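Local coordinates for protein transcription regulator (Lactobacillus plantarum WCFS1, PDB 3CLK) that probably regulates transcription as a dimeric, LacI-type DNA-binding protein whose periplasmic-binding-protein-like part is likely to sense a small-molecule effector, at residues G68-S73 and T246-I251; S73-D78 and L94-D99; S107-I112 and R141-G146; I236-F241 and I268-V273. All blocks are in the same frame, centred on the assembly; numbering follows the deposited sequence.

Interaction 1 of 4, residues G68-S73 and T246-I251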
loop_
_atom_site.group_PDB
_atom_site.type_symbol
_atom_site.label_atom_id
_atom_site.label_comp_id
_atom_site.label_asym_id
_atom_site.label_seq_id
_atom_site.Cartn_x
_atom_site.Cartn_y
_atom_site.Cartn_z
ATOM N N GLY B 68 9.069 -0.595 24.056
ATOM C CA GLY B 68 7.772 -1.206 23.842
ATOM C C GLY B 68 7.634 -1.803 22.459
ATOM O O GLY B 68 8.322 -1.388 21.521
ATOM N N ILE B 69 6.744 -2.779 22.331
ATOM C CA ILE B 69 6.513 -3.440 21.052
ATOM C C ILE B 69 5.040 -3.423 20.667
ATOM O O ILE B 69 4.177 -3.784 21.465
ATOM C CB ILE B 69 6.984 -4.910 21.089
ATOM C CG1 ILE B 69 8.477 -4.968 21.429
ATOM C CG2 ILE B 69 6.738 -5.575 19.735
ATOM C CD1 ILE B 69 9.026 -6.374 21.513
ATOM N N LEU B 70 4.763 -2.987 19.442
ATOM C CA LEU B 70 3.402 -2.947 18.925
ATOM C C LEU B 70 3.330 -3.958 17.781
ATOM O O LEU B 70 4.150 -3.919 16.860
ATOM C CB LEU B 70 3.077 -1.543 18.409
ATOM C CG LEU B 70 3.148 -0.425 19.456
ATOM C CD1 LEU B 70 2.925 0.930 18.785
ATOM C CD2 LEU B 70 2.095 -0.672 20.524
ATOM N N LEU B 71 2.366 -4.870 17.842
ATOM C CA LEU B 71 2.243 -5.876 16.793
ATOM C C LEU B 71 1.018 -5.605 15.930
ATOM O O LEU B 71 -0.118 -5.775 16.369
ATOM C CB LEU B 71 2.181 -7.285 17.401
ATOM C CG LEU B 71 3.417 -7.662 18.233
ATOM C CD1 LEU B 71 3.211 -7.216 19.677
ATOM C CD2 LEU B 71 3.653 -9.154 18.171
ATOM N N LEU B 72 1.277 -5.172 14.701
ATOM C CA LEU B 72 0.231 -4.844 13.746
ATOM C C LEU B 72 -0.374 -6.065 13.083
ATOM O O LEU B 72 0.144 -6.572 12.084
ATOM C CB LEU B 72 0.777 -3.904 12.667
ATOM C CG LEU B 72 1.429 -2.597 13.134
ATOM C CD1 LEU B 72 1.478 -1.608 11.969
ATOM C CD2 LEU B 72 0.635 -2.004 14.277
ATOM N N SER B 73 -1.473 -6.535 13.652
ATOM C CA SER B 73 -2.186 -7.684 13.123
ATOM C C SER B 73 -1.270 -8.863 12.813
ATOM O O SER B 73 -1.229 -9.345 11.678
ATOM C CB SER B 73 -2.947 -7.275 11.861
ATOM O OG SER B 73 -3.904 -8.255 11.514
ATOM N N THR B 246 -3.321 5.303 20.032
ATOM C CA THR B 246 -3.630 4.649 21.299
ATOM C C THR B 246 -2.555 3.636 21.690
ATOM O O THR B 246 -2.168 3.540 22.864
ATOM C CB THR B 246 -4.996 3.937 21.217
ATOM O OG1 THR B 246 -5.992 4.876 20.785
ATOM C CG2 THR B 246 -5.400 3.381 22.574
ATOM N N GLY B 247 -2.072 2.886 20.706
ATOM C CA GLY B 247 -1.043 1.902 20.973
ATOM C C GLY B 247 0.149 2.522 21.677
ATOM O O GLY B 247 0.604 2.018 22.695
ATOM N N VAL B 248 0.656 3.623 21.139
ATOM C CA VAL B 248 1.791 4.291 21.752
ATOM C C VAL B 248 1.442 4.826 23.143
ATOM O O VAL B 248 2.299 4.890 24.016
ATOM C CB VAL B 248 2.297 5.453 20.873
ATOM C CG1 VAL B 248 3.398 6.218 21.596
ATOM C CG2 VAL B 248 2.823 4.907 19.558
ATOM N N GLN B 249 0.185 5.206 23.350
ATOM C CA GLN B 249 -0.232 5.725 24.651
ATOM C C GLN B 249 -0.253 4.625 25.710
ATOM O O GLN B 249 -0.111 4.903 26.901
ATOM C CB GLN B 249 -1.609 6.396 24.551
ATOM C CG GLN B 249 -1.622 7.623 23.640
ATOM C CD GLN B 249 -2.954 8.350 23.638
ATOM O OE1 GLN B 249 -4.007 7.739 23.474
ATOM N NE2 GLN B 249 -2.910 9.665 23.813
ATOM N N GLN B 250 -0.429 3.376 25.286
ATOM C CA GLN B 250 -0.428 2.267 26.234
ATOM C C GLN B 250 1.009 2.006 26.686
ATOM O O GLN B 250 1.251 1.673 27.851
ATOM C CB GLN B 250 -1.019 1.000 25.602
ATOM C CG GLN B 250 -2.532 1.033 25.433
ATOM C CD GLN B 250 -3.276 1.128 26.758
ATOM O OE1 GLN B 250 -3.237 0.208 27.582
ATOM N NE2 GLN B 250 -3.959 2.246 26.969
ATOM N N ILE B 251 1.959 2.166 25.764
ATOM C CA ILE B 251 3.372 1.966 26.084
ATOM C C ILE B 251 3.817 3.089 27.009
ATOM O O ILE B 251 4.413 2.846 28.059
ATOM C CB ILE B 251 4.261 2.006 24.820
ATOM C CG1 ILE B 251 3.921 0.833 23.898
ATOM C CG2 ILE B 251 5.725 1.958 25.220
ATOM C CD1 ILE B 251 4.753 0.799 22.612
#
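Apolar contact carries nearly all of this junction. L70 reaches out from strand 68-72 with CG anti to its carbonyl carbon (chi1 -61°), and its two methyls take different partners on helix 240-256. L70 CD2 meets I251 CD1 at 3.7 Å, with the two side chains crossing obliquely, while L70 CD1 lies more loosely against V248 CG2 at 4.1 Å, those chains meeting at about a right angle. An alanine here would remove CG and both methyls, and would probably loosen the packing of the strand on I251 and V248.

The remaining contacts run between side chain and backbone. I251, extended at chi2 (180°), drives CD1 over the strand to 3.8 Å from G68 CA, where there is no side chain to stop it. On the helix, L70 CD2 sits 3.8 Å from G247 O, again beside a glycine. No hydrogen bond crosses between the two segments.

The pieces run close to antiparallel, at 151°, with axes 8.9 Å apart, as when a helix covers a sheet in an alpha/beta subdomain. Helix 22-34 flanks the site, I30 touching both L70 and V248, and strand 11-15 pairs with G68 and L70 while its I11 meets V248 and I251.

Interaction 2 of 4, residues S73-D78 and L94-D99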
loop_
_atom_site.group_PDB
_atom_site.type_symbol
_atom_site.label_atom_id
_atom_site.label_comp_id
_atom_site.label_asym_id
_atom_site.label_seq_id
_atom_site.Cartn_x
_atom_site.Cartn_y
_atom_site.Cartn_z
ATOM N N SER B 73 -1.473 -6.535 13.652
ATOM C CA SER B 73 -2.186 -7.684 13.123
ATOM C C SER B 73 -1.270 -8.863 12.813
ATOM O O SER B 73 -1.229 -9.345 11.678
ATOM C CB SER B 73 -2.947 -7.275 11.861
ATOM O OG SER B 73 -3.904 -8.255 11.514
ATOM N N ILE B 74 -0.529 -9.318 13.819
ATOM C CA ILE B 74 0.368 -10.460 13.652
ATOM C C ILE B 74 -0.147 -11.615 14.505
ATOM O O ILE B 74 -0.392 -11.454 15.703
ATOM C CB ILE B 74 1.826 -10.129 14.086
ATOM C CG1 ILE B 74 2.650 -9.666 12.882
ATOM C CG2 ILE B 74 2.489 -11.360 14.706
ATOM C CD1 ILE B 74 2.280 -8.312 12.362
ATOM N N ALA B 75 -0.313 -12.777 13.881
ATOM C CA ALA B 75 -0.786 -13.961 14.588
ATOM C C ALA B 75 0.414 -14.791 15.037
ATOM O O ALA B 75 0.903 -15.649 14.301
ATOM C CB ALA B 75 -1.689 -14.790 13.676
ATOM N N LEU B 76 0.891 -14.529 16.248
ATOM C CA LEU B 76 2.040 -15.254 16.783
ATOM C C LEU B 76 1.700 -16.694 17.148
ATOM O O LEU B 76 0.585 -16.997 17.551
ATOM C CB LEU B 76 2.578 -14.549 18.030
ATOM C CG LEU B 76 3.161 -13.144 17.879
ATOM C CD1 LEU B 76 3.526 -12.605 19.257
ATOM C CD2 LEU B 76 4.381 -13.184 16.976
ATOM N N THR B 77 2.673 -17.583 17.001
ATOM C CA THR B 77 2.467 -18.977 17.361
ATOM C C THR B 77 2.423 -19.052 18.889
ATOM O O THR B 77 2.765 -18.086 19.574
ATOM C CB THR B 77 3.613 -19.853 16.850
ATOM O OG1 THR B 77 4.854 -19.381 17.390
ATOM C CG2 THR B 77 3.676 -19.807 15.327
ATOM N N ASP B 78 2.001 -20.192 19.422
ATOM C CA ASP B 78 1.918 -20.359 20.868
ATOM C C ASP B 78 3.263 -20.115 21.552
ATOM O O ASP B 78 3.324 -19.472 22.604
ATOM C CB ASP B 78 1.416 -21.760 21.213
ATOM C CG ASP B 78 0.092 -22.078 20.553
ATOM O OD1 ASP B 78 0.079 -22.301 19.324
ATOM O OD2 ASP B 78 -0.936 -22.095 21.260
ATOM N N LEU B 94 -2.192 -4.558 17.608
ATOM C CA LEU B 94 -3.030 -3.569 16.936
ATOM C C LEU B 94 -3.759 -4.190 15.738
ATOM O O LEU B 94 -3.196 -5.025 15.017
ATOM C CB LEU B 94 -2.192 -2.379 16.444
ATOM C CG LEU B 94 -1.378 -1.582 17.470
ATOM C CD1 LEU B 94 -0.668 -0.417 16.787
ATOM C CD2 LEU B 94 -2.300 -1.072 18.564
ATOM N N SER B 95 -5.011 -3.775 15.548
ATOM C CA SER B 95 -5.855 -4.229 14.445
ATOM C C SER B 95 -6.232 -5.710 14.483
ATOM O O SER B 95 -6.582 -6.292 13.453
ATOM C CB SER B 95 -5.169 -3.907 13.117
ATOM O OG SER B 95 -6.132 -3.679 12.108
HETATM N N MSE B 96 -6.168 -6.312 15.668
HETATM C CA MSE B 96 -6.514 -7.720 15.827
HETATM C C MSE B 96 -6.989 -8.006 17.250
HETATM O O MSE B 96 -6.376 -7.561 18.216
HETATM C CB MSE B 96 -5.298 -8.599 15.495
HETATM C CG MSE B 96 -5.547 -10.098 15.586
HETATM SE SE MSE B 96 -3.934 -11.127 15.209
HETATM C CE MSE B 96 -4.108 -11.231 13.284
ATOM N N GLY B 97 -8.085 -8.747 17.369
ATOM C CA GLY B 97 -8.616 -9.094 18.676
ATOM C C GLY B 97 -8.280 -10.532 19.023
ATOM O O GLY B 97 -7.829 -11.293 18.166
ATOM N N PHE B 98 -8.510 -10.911 20.277
ATOM C CA PHE B 98 -8.210 -12.261 20.742
ATOM C C PHE B 98 -9.244 -12.745 21.745
ATOM O O PHE B 98 -9.930 -11.942 22.383
ATOM C CB PHE B 98 -6.834 -12.285 21.405
ATOM C CG PHE B 98 -5.715 -11.920 20.482
ATOM C CD1 PHE B 98 -5.182 -12.863 19.611
ATOM C CD2 PHE B 98 -5.193 -10.633 20.479
ATOM C CE1 PHE B 98 -4.138 -12.529 18.750
ATOM C CE2 PHE B 98 -4.153 -10.289 19.625
ATOM C CZ PHE B 98 -3.622 -11.239 18.759
ATOM N N ASP B 99 -9.346 -14.063 21.892
ATOM C CA ASP B 99 -10.293 -14.647 22.833
ATOM C C ASP B 99 -9.775 -14.569 24.266
ATOM O O ASP B 99 -10.563 -14.449 25.204
ATOM C CB ASP B 99 -10.580 -16.107 22.473
ATOM C CG ASP B 99 -11.455 -16.243 21.241
ATOM O OD1 ASP B 99 -12.606 -15.755 21.273
ATOM O OD2 ASP B 99 -10.990 -16.838 20.245
HETATM O O HOH W 1 -6.932 -8.875 12.400
#
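Packing is closest where S73 faces selenomethionine M96 across two loops. The M96 side chain leaves with CG anti to its backbone N (chi1 -178°), runs straight through chi2, then bends at chi3 (-87°) so that its tip turns onto the opposite loop. M96 SE comes to 3.6 Å from I74 O, and M96 CE rests 3.5 Å from S73 OG. One direct hydrogen bond joins the segments: S73 N gives to L94 O at 2.7 Å, nearly along the C=O axis but bent at hydrogen, 140°.

Each loop leaves the C-terminal end of a parallel strand, 68-72 or 91-94, and helix 78-86 links the two, so the contact closes a beta-alpha-beta unit of the N-terminal Rossmann-like subdomain. In LacI-type regulators such strand ends face the cleft between subdomains, where effectors usually bind. M96 also touches T139 on helix 138-153, on the far side of that cleft.

Elsewhere the fit is slacker. A water bridges the two loops, 3.2 Å from S73 OG and donating to S95 O. A75 is exposed, and its CB lies 4.3 Å from M96 CE. The edge of the F98 ring stands 4.5 Å from I74 O, measured at CZ, while the ring takes R102 in a cation-pi contact and F93 edge-to-face.

Interaction 3 of 4, residues S107-I112 and R141-G146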
loop_
_atom_site.group_PDB
_atom_site.type_symbol
_atom_site.label_atom_id
_atom_site.label_comp_id
_atom_site.label_asym_id
_atom_site.label_seq_id
_atom_site.Cartn_x
_atom_site.Cartn_y
_atom_site.Cartn_z
ATOM N N SER B 107 -10.709 -2.956 16.086
ATOM C CA SER B 107 -12.125 -2.702 15.867
ATOM C C SER B 107 -12.897 -3.891 16.399
ATOM O O SER B 107 -12.322 -4.957 16.650
ATOM C CB SER B 107 -12.429 -2.555 14.369
ATOM O OG SER B 107 -11.786 -1.424 13.807
ATOM N N ASP B 108 -14.201 -3.708 16.576
ATOM C CA ASP B 108 -15.057 -4.790 17.032
ATOM C C ASP B 108 -15.407 -5.511 15.735
ATOM O O ASP B 108 -16.303 -5.087 15.002
ATOM C CB ASP B 108 -16.320 -4.229 17.675
ATOM C CG ASP B 108 -17.219 -5.313 18.215
ATOM O OD1 ASP B 108 -17.340 -6.374 17.565
ATOM O OD2 ASP B 108 -17.814 -5.099 19.283
ATOM N N ASP B 109 -14.690 -6.591 15.443
ATOM C CA ASP B 109 -14.918 -7.324 14.204
ATOM C C ASP B 109 -16.348 -7.779 14.006
ATOM O O ASP B 109 -16.881 -7.684 12.904
ATOM C CB ASP B 109 -13.970 -8.523 14.104
ATOM C CG ASP B 109 -12.546 -8.105 13.807
ATOM O OD1 ASP B 109 -12.312 -7.533 12.721
ATOM O OD2 ASP B 109 -11.664 -8.335 14.651
ATOM N N GLU B 110 -16.987 -8.274 15.055
ATOM C CA GLU B 110 -18.360 -8.699 14.879
ATOM C C GLU B 110 -19.209 -7.506 14.447
ATOM O O GLU B 110 -20.034 -7.620 13.541
ATOM C CB GLU B 110 -18.934 -9.298 16.167
ATOM C CG GLU B 110 -20.296 -9.935 15.924
ATOM C CD GLU B 110 -20.938 -10.506 17.172
ATOM O OE1 GLU B 110 -20.243 -11.207 17.939
ATOM O OE2 GLU B 110 -22.144 -10.264 17.370
ATOM N N ASP B 111 -19.003 -6.359 15.090
ATOM C CA ASP B 111 -19.774 -5.168 14.745
ATOM C C ASP B 111 -19.443 -4.685 13.333
ATOM O O ASP B 111 -20.271 -4.046 12.689
ATOM C CB ASP B 111 -19.533 -4.047 15.763
ATOM C CG ASP B 111 -20.567 -2.936 15.659
ATOM O OD1 ASP B 111 -21.774 -3.245 15.641
ATOM O OD2 ASP B 111 -20.179 -1.753 15.596
ATOM N N ILE B 112 -18.240 -4.988 12.846
ATOM C CA ILE B 112 -17.889 -4.595 11.485
ATOM C C ILE B 112 -18.795 -5.358 10.531
ATOM O O ILE B 112 -19.418 -4.767 9.648
ATOM C CB ILE B 112 -16.414 -4.914 11.137
ATOM C CG1 ILE B 112 -15.488 -3.905 11.821
ATOM C CG2 ILE B 112 -16.218 -4.892 9.606
ATOM C CD1 ILE B 112 -14.023 -4.046 11.448
ATOM N N ARG B 141 -13.790 -15.059 12.023
ATOM C CA ARG B 141 -14.904 -15.675 12.738
ATOM C C ARG B 141 -15.884 -14.625 13.238
ATOM O O ARG B 141 -17.093 -14.769 13.069
ATOM C CB ARG B 141 -14.381 -16.480 13.933
ATOM C CG ARG B 141 -15.458 -17.048 14.859
ATOM C CD ARG B 141 -16.321 -18.084 14.156
ATOM N NE ARG B 141 -17.505 -17.503 13.523
ATOM C CZ ARG B 141 -18.032 -17.941 12.383
ATOM N NH1 ARG B 141 -17.473 -18.962 11.737
ATOM N NH2 ARG B 141 -19.120 -17.367 11.893
ATOM N N LYS B 142 -15.354 -13.569 13.849
ATOM C CA LYS B 142 -16.186 -12.506 14.399
ATOM C C LYS B 142 -16.938 -11.712 13.336
ATOM O O LYS B 142 -18.132 -11.465 13.471
ATOM C CB LYS B 142 -15.332 -11.565 15.252
ATOM C CG LYS B 142 -14.572 -12.282 16.360
ATOM C CD LYS B 142 -15.502 -13.108 17.236
ATOM C CE LYS B 142 -16.139 -12.275 18.330
ATOM N NZ LYS B 142 -15.146 -11.877 19.370
ATOM N N ARG B 143 -16.242 -11.317 12.278
ATOM C CA ARG B 143 -16.879 -10.558 11.211
ATOM C C ARG B 143 -18.022 -11.363 10.602
ATOM O O ARG B 143 -19.097 -10.827 10.351
ATOM C CB ARG B 143 -15.855 -10.187 10.131
ATOM C CG ARG B 143 -14.793 -9.228 10.637
ATOM C CD ARG B 143 -13.837 -8.769 9.538
ATOM N NE ARG B 143 -12.826 -7.880 10.103
ATOM C CZ ARG B 143 -11.897 -7.242 9.399
ATOM N NH1 ARG B 143 -11.844 -7.382 8.083
ATOM N NH2 ARG B 143 -11.013 -6.473 10.023
ATOM N N LEU B 144 -17.799 -12.656 10.394
ATOM C CA LEU B 144 -18.832 -13.501 9.817
ATOM C C LEU B 144 -20.004 -13.648 10.783
ATOM O O LEU B 144 -21.156 -13.671 10.358
ATOM C CB LEU B 144 -18.276 -14.887 9.466
ATOM C CG LEU B 144 -19.213 -15.761 8.618
ATOM C CD1 LEU B 144 -19.312 -15.178 7.206
ATOM C CD2 LEU B 144 -18.696 -17.192 8.559
ATOM N N ALA B 145 -19.716 -13.747 12.080
ATOM C CA ALA B 145 -20.785 -13.873 13.069
ATOM C C ALA B 145 -21.656 -12.617 13.029
ATOM O O ALA B 145 -22.875 -12.700 13.164
ATOM C CB ALA B 145 -20.200 -14.068 14.477
ATOM N N GLY B 146 -21.019 -11.462 12.844
ATOM C CA GLY B 146 -21.739 -10.200 12.767
ATOM C C GLY B 146 -22.653 -10.181 11.555
ATOM O O GLY B 146 -23.773 -9.666 11.613
#
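The guanidinium of R143 takes D109 OD1 at its edge, in plane, while the D109 carboxylate is turned 41° from it and receives the bond from above its own plane. This salt bridge rests mainly on NE: R143 NE gives to D109 OD1 at 2.7 Å and 162°, with a weak second bond from NH2 at 3.2 Å to the same oxygen. An extended run from CG to NE carries the group there, its stem brushing D109 as R143 CG passes 3.6 Å from D109 CB. Both residues are buried, so the arginine would probably keep the carboxylate ionised; a leucine at R143 would lose both bonds and would probably leave D109 OD1 poorly compensated.

Next to the salt bridge the two helices close in until their backbones meet. E110 CA points a C-H at K142 O at 3.1 Å, and G146 CA does the same to E110 O at 3.2 Å, an approach made possible because G146 has no CB. E110 lays CG over that glycine, 3.5 Å from G146 CA, and sends OE2 on to a salt bridge with K149. D108 is the N-cap of helix 109-121, its OD1 accepting from D111 N.

The contact sets the start of helix 109-121, just after strand 104-106, against helix 138-153 in the C-terminal subdomain; the R143 side chain continues to I220 and Q238, in loops following strands 216-219 and 234-237.

Interaction 4 of 4, residues I236-F241 and I268-V273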
loop_
_atom_site.group_PDB
_atom_site.type_symbol
_atom_site.label_atom_id
_atom_site.label_comp_id
_atom_site.label_asym_id
_atom_site.label_seq_id
_atom_site.Cartn_x
_atom_site.Cartn_y
_atom_site.Cartn_z
ATOM N N ILE B 236 -16.926 0.351 5.425
ATOM C CA ILE B 236 -17.028 0.409 6.871
ATOM C C ILE B 236 -15.560 0.674 7.139
ATOM O O ILE B 236 -14.710 -0.213 6.980
ATOM C CB ILE B 236 -17.463 -0.937 7.478
ATOM C CG1 ILE B 236 -18.903 -1.245 7.066
ATOM C CG2 ILE B 236 -17.348 -0.886 9.004
ATOM C CD1 ILE B 236 -19.906 -0.159 7.448
ATOM N N SER B 237 -15.254 1.914 7.499
ATOM C CA SER B 237 -13.878 2.320 7.714
ATOM C C SER B 237 -13.400 2.128 9.135
ATOM O O SER B 237 -14.117 2.437 10.087
ATOM C CB SER B 237 -13.714 3.779 7.299
ATOM O OG SER B 237 -14.196 3.951 5.978
ATOM N N GLN B 238 -12.188 1.594 9.265
ATOM C CA GLN B 238 -11.585 1.367 10.571
ATOM C C GLN B 238 -10.679 2.558 10.818
ATOM O O GLN B 238 -10.083 3.094 9.881
ATOM C CB GLN B 238 -10.733 0.088 10.577
ATOM C CG GLN B 238 -11.483 -1.185 10.241
ATOM C CD GLN B 238 -10.675 -2.429 10.583
ATOM O OE1 GLN B 238 -10.337 -2.655 11.742
ATOM N NE2 GLN B 238 -10.357 -3.232 9.576
ATOM N N ASP B 239 -10.569 2.971 12.073
ATOM C CA ASP B 239 -9.718 4.100 12.397
ATOM C C ASP B 239 -8.327 3.593 12.742
ATOM O O ASP B 239 -7.916 3.639 13.903
ATOM C CB ASP B 239 -10.293 4.885 13.576
ATOM C CG ASP B 239 -9.647 6.247 13.731
ATOM O OD1 ASP B 239 -8.516 6.432 13.245
ATOM O OD2 ASP B 239 -10.268 7.136 14.348
ATOM N N PHE B 240 -7.609 3.112 11.726
ATOM C CA PHE B 240 -6.259 2.582 11.899
ATOM C C PHE B 240 -5.331 3.600 12.557
ATOM O O PHE B 240 -4.523 3.256 13.423
ATOM C CB PHE B 240 -5.667 2.178 10.542
ATOM C CG PHE B 240 -6.453 1.111 9.821
ATOM C CD1 PHE B 240 -6.596 -0.160 10.368
ATOM C CD2 PHE B 240 -7.031 1.374 8.579
ATOM C CE1 PHE B 240 -7.306 -1.165 9.685
ATOM C CE2 PHE B 240 -7.740 0.380 7.891
ATOM C CZ PHE B 240 -7.876 -0.887 8.442
ATOM N N PHE B 241 -5.441 4.852 12.131
ATOM C CA PHE B 241 -4.601 5.908 12.673
ATOM C C PHE B 241 -4.723 5.926 14.194
ATOM O O PHE B 241 -3.721 5.891 14.911
ATOM C CB PHE B 241 -5.026 7.265 12.115
ATOM C CG PHE B 241 -4.051 8.372 12.409
ATOM C CD1 PHE B 241 -2.971 8.606 11.564
ATOM C CD2 PHE B 241 -4.207 9.176 13.536
ATOM C CE1 PHE B 241 -2.060 9.630 11.833
ATOM C CE2 PHE B 241 -3.301 10.202 13.815
ATOM C CZ PHE B 241 -2.225 10.428 12.958
ATOM N N ILE B 268 -11.885 0.183 18.950
ATOM C CA ILE B 268 -11.952 1.514 18.370
ATOM C C ILE B 268 -13.164 1.490 17.444
ATOM O O ILE B 268 -13.266 0.630 16.563
ATOM C CB ILE B 268 -10.692 1.835 17.540
ATOM C CG1 ILE B 268 -9.441 1.688 18.412
ATOM C CG2 ILE B 268 -10.785 3.258 16.982
ATOM C CD1 ILE B 268 -9.331 2.721 19.529
ATOM N N PRO B 269 -14.104 2.431 17.634
ATOM C CA PRO B 269 -15.309 2.486 16.799
ATOM C C PRO B 269 -14.999 2.590 15.301
ATOM O O PRO B 269 -13.966 3.135 14.907
ATOM C CB PRO B 269 -16.034 3.732 17.320
ATOM C CG PRO B 269 -15.571 3.833 18.751
ATOM C CD PRO B 269 -14.102 3.519 18.630
ATOM N N VAL B 270 -15.880 2.030 14.479
ATOM C CA VAL B 270 -15.742 2.109 13.028
ATOM C C VAL B 270 -16.914 2.952 12.532
ATOM O O VAL B 270 -17.914 3.113 13.238
ATOM C CB VAL B 270 -15.822 0.729 12.330
ATOM C CG1 VAL B 270 -14.681 -0.166 12.792
ATOM C CG2 VAL B 270 -17.176 0.095 12.582
ATOM N N ASN B 271 -16.799 3.483 11.322
ATOM C CA ASN B 271 -17.861 4.314 10.771
ATOM C C ASN B 271 -18.054 4.093 9.284
ATOM O O ASN B 271 -17.090 4.048 8.523
ATOM C CB ASN B 271 -17.550 5.791 11.001
ATOM C CG ASN B 271 -17.334 6.116 12.456
ATOM O OD1 ASN B 271 -16.314 5.749 13.041
ATOM N ND2 ASN B 271 -18.300 6.799 13.059
ATOM N N PRO B 272 -19.311 3.953 8.848
ATOM C CA PRO B 272 -19.557 3.748 7.422
ATOM C C PRO B 272 -19.308 5.039 6.648
ATOM O O PRO B 272 -19.660 6.130 7.106
ATOM C CB PRO B 272 -21.018 3.306 7.385
ATOM C CG PRO B 272 -21.613 4.017 8.565
ATOM C CD PRO B 272 -20.555 3.817 9.624
ATOM N N VAL B 273 -18.658 4.912 5.497
ATOM C CA VAL B 273 -18.376 6.054 4.638
ATOM C C VAL B 273 -19.034 5.763 3.294
ATOM O O VAL B 273 -18.571 4.906 2.535
ATOM C CB VAL B 273 -16.869 6.248 4.413
ATOM C CG1 VAL B 273 -16.645 7.354 3.384
ATOM C CG2 VAL B 273 -16.188 6.596 5.725
HETATM O O HOH W 2 -11.916 1.440 14.185
#
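S237 and N271 form an antiparallel hydrogen-bonded pair, S237 N giving to N271 O at 3.0 Å from above the carbonyl plane and N271 N to S237 O at 3.1 Å within it, and next along I236 and P272 make a non-hydrogen-bonded pair, a position that asks no N-H of the proline.

I236 reaches 268-273 with two branches: I236 CD1 meets P272 CB at 3.6 Å, and I236 CG2 meets V270 CG2 at 3.7 Å, each crossing obliquely. V270 also presses CB to 3.3 Å from S237 O, its own CG2 held in the crowded position between backbone N and carbonyl carbon. On the face that S237 shares with N271, S237 OG stands 3.3 Å from V273 CG2 and hydrogen-bonds to S235. Past the strands the pairing opens. A water accepts from D239 N and donates to P269 O, and D239 CB touches I268 CG2 at 3.8 Å. D239 lies at the centre of an inverse gamma turn and caps helix 240-256 through Q242 N.

These are two of the three crossovers joining the subdomains of a LacI-type core, and the third, after strand 104-106, lies alongside: S107 touches V270 and bonds to Q238. Helix 109-121 packs against I236 through A116 and against V270 and P272 through Q115.

Overall arrangement
From the N terminus, 68-73 opens interaction 1, a long loop that closes only at 246-251. Nested inside it, interaction 2 starts on the shared S73 and closes a short loop at 94-99; interaction 3 follows in series, closing at 141-146. Interaction 4 opens at 236-241, within the long loop, and ends beyond it at 268-273, so it crosses interaction 1, and both use helix 240-256. Interactions 1 and 2 belong to the N-terminal subdomain and meet where L72 packs on L94. Interactions 3 and 4 join crossovers to the C-terminal subdomain and touch through S107 and Q238, while S95 against F240 ties interaction 2 to interaction 4.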